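Local coordinates for protein thiamin pyrophosphokinase (Geobacillus thermodenitrificans, PDB 3K94) that probably catalyses the transfer of pyrophosphate from ATP to thiamine, yielding the cofactor thiamine diphosphate, at residues Thr160-Thr165 with Ser198-Ile203. Numbering follows the deposited sequence.
Sequences TVAEFT and SFSEGI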
loop_
_atom_site.group_PDB
_atom_site.type_symbol
_atom_site.label_atom_id
_atom_site.label_comp_id
_atom_site.label_asym_id
_atom_site.label_seq_id
_atom_site.Cartn_x
_atom_site.Cartn_y
_atom_site.Cartn_z
ATOM N N THR B 160 15.742 9.743 8.951
ATOM C CA THR B 160 16.829 8.825 9.245
ATOM C C THR B 160 16.415 7.853 10.338
ATOM O O THR B 160 15.513 8.130 11.123
ATOM C CB THR B 160 18.136 9.558 9.649
ATOM O OG1 THR B 160 18.068 9.961 11.017
ATOM C CG2 THR B 160 18.369 10.786 8.777
ATOM N N VAL B 161 17.064 6.700 10.350
ATOM C CA VAL B 161 16.881 5.700 11.391
ATOM C C VAL B 161 18.266 5.261 11.837
ATOM O O VAL B 161 19.031 4.712 11.044
ATOM C CB VAL B 161 16.099 4.486 10.875
ATOM C CG1 VAL B 161 16.268 3.300 11.822
ATOM C CG2 VAL B 161 14.611 4.840 10.690
ATOM N N ALA B 162 18.599 5.519 13.098
ATOM C CA ALA B 162 19.965 5.292 13.567
ATOM C C ALA B 162 20.152 3.956 14.259
ATOM O O ALA B 162 19.207 3.390 14.822
ATOM C CB ALA B 162 20.423 6.430 14.475
ATOM N N GLU B 163 21.394 3.479 14.196
ATOM C CA GLU B 163 21.852 2.261 14.845
ATOM C C GLU B 163 20.922 1.082 14.610
ATOM O O GLU B 163 20.590 0.341 15.530
ATOM C CB GLU B 163 22.074 2.488 16.342
ATOM C CG GLU B 163 23.017 3.636 16.670
ATOM C CD GLU B 163 23.139 3.861 18.170
ATOM O OE1 GLU B 163 23.266 2.863 18.911
ATOM O OE2 GLU B 163 23.099 5.028 18.611
ATOM N N PHE B 164 20.504 0.908 13.363
ATOM C CA PHE B 164 19.682 -0.231 13.018
ATOM C C PHE B 164 20.497 -1.526 13.138
ATOM O O PHE B 164 21.576 -1.645 12.564
ATOM C CB PHE B 164 19.112 -0.060 11.617
ATOM C CG PHE B 164 18.124 -1.105 11.255
ATOM C CD1 PHE B 164 16.943 -1.228 11.974
ATOM C CD2 PHE B 164 18.367 -1.977 10.208
ATOM C CE1 PHE B 164 16.022 -2.203 11.650
ATOM C CE2 PHE B 164 17.438 -2.942 9.873
ATOM C CZ PHE B 164 16.259 -3.050 10.597
ATOM N N THR B 165 19.980 -2.492 13.893
ATOM C CA THR B 165 20.709 -3.730 14.157
ATOM C C THR B 165 19.787 -4.939 14.087
ATOM O O THR B 165 18.697 -4.936 14.665
ATOM C CB THR B 165 21.383 -3.683 15.542
ATOM O OG1 THR B 165 22.349 -2.626 15.563
ATOM C CG2 THR B 165 22.057 -5.021 15.872
ATOM N N SER B 198 16.501 -3.600 16.134
ATOM C CA SER B 198 16.526 -2.495 17.078
ATOM C C SER B 198 17.095 -1.267 16.411
ATOM O O SER B 198 17.840 -1.365 15.439
ATOM C CB SER B 198 17.346 -2.850 18.329
ATOM O OG SER B 198 18.733 -2.970 18.031
ATOM N N PHE B 199 16.747 -0.106 16.939
ATOM C CA PHE B 199 17.270 1.148 16.433
ATOM C C PHE B 199 17.117 2.173 17.531
ATOM O O PHE B 199 16.253 2.025 18.391
ATOM C CB PHE B 199 16.564 1.584 15.132
ATOM C CG PHE B 199 15.054 1.676 15.235
ATOM C CD1 PHE B 199 14.268 0.530 15.165
ATOM C CD2 PHE B 199 14.423 2.908 15.370
ATOM C CE1 PHE B 199 12.878 0.606 15.252
ATOM C CE2 PHE B 199 13.023 3.000 15.445
ATOM C CZ PHE B 199 12.248 1.846 15.390
ATOM N N SER B 200 17.951 3.207 17.507
ATOM C CA SER B 200 17.989 4.162 18.614
ATOM C C SER B 200 17.279 5.466 18.288
ATOM O O SER B 200 16.915 6.219 19.185
ATOM C CB SER B 200 19.441 4.464 19.002
ATOM O OG SER B 200 20.064 5.223 17.984
ATOM N N GLU B 201 17.101 5.745 17.002
ATOM C CA GLU B 201 16.439 6.975 16.580
ATOM C C GLU B 201 15.540 6.751 15.378
ATOM O O GLU B 201 15.835 5.914 14.524
ATOM C CB GLU B 201 17.461 8.045 16.211
ATOM C CG GLU B 201 18.241 8.594 17.373
ATOM C CD GLU B 201 19.118 9.753 16.958
ATOM O OE1 GLU B 201 18.951 10.237 15.816
ATOM O OE2 GLU B 201 19.970 10.176 17.769
ATOM N N GLY B 202 14.459 7.522 15.314
ATOM C CA GLY B 202 13.611 7.555 14.136
ATOM C C GLY B 202 12.376 6.675 14.207
ATOM O O GLY B 202 11.968 6.238 15.284
ATOM N N ILE B 203 11.786 6.418 13.041
ATOM C CA ILE B 203 10.539 5.673 12.942
ATOM C C ILE B 203 10.621 4.704 11.778
ATOM O O ILE B 203 10.924 5.103 10.656
ATOM C CB ILE B 203 9.339 6.599 12.701
ATOM C CG1 ILE B 203 9.287 7.708 13.752
ATOM C CG2 ILE B 203 8.029 5.802 12.703
ATOM C CD1 ILE B 203 8.068 8.580 13.616
HETATM O O HOH W 1 20.434 -0.688 17.857
#
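Val161 and Phe199 meet on the buried side of this contact: Val161 CG1 lies 3.7 Å from Phe199 CB, the two side chains crossing at a slant. The valine torsion accounts for this, since CG1 stands anti to the backbone N (chi1 163°), while CG2 reaches 3.7 Å to Ile203 O. An alanine at Val161 would probably open a gap beside Phe199 CB and leave the base of that ring less firmly held. Phe164 joins the apolar group less closely, with Phe199 CB at the edge of its ring.

Backbone bonds hold the segments together at two places. Thr165 and Ser198 form an antiparallel hydrogen-bonded pair, with Thr165 N to Ser198 O at 2.9 Å and Ser198 N to Thr165 O at 3.0 Å. Farther along, Ser200 N donates to Ala162 O (3.0 Å, 160° at the hydrogen) from above the carbonyl plane, and Ala162 N donates to Glu201 O. Between these places Glu163 takes a positive phi (48°), and the regular pairing lapses: Glu163 O instead receives a CA-H contact from Phe199. A water lies between Glu163 O and Ser198 OG, though its approach to the carbonyl oxygen is too short for that bond to be more than doubtful. On the outer side, Ser200 OG gives a weak hydrogen bond to Glu163 OE2 (3.1 Å). Gly202 CA passes 3.6 Å from Thr160 O; a side chain here would collide with that oxygen.

In the second shell, Asn175 N bonds to Thr165 OG1, and Tyr154 packs edge-to-face with Phe164. Both segments belong to the thiamine-binding domain, at an end of its beta structure. Strand 194-199 runs between strands 139-144 and 165-167, Phe199 and Phe164 both touch Leu204 of strand 204-209, and strand 160-161 pairs with strand 178-179.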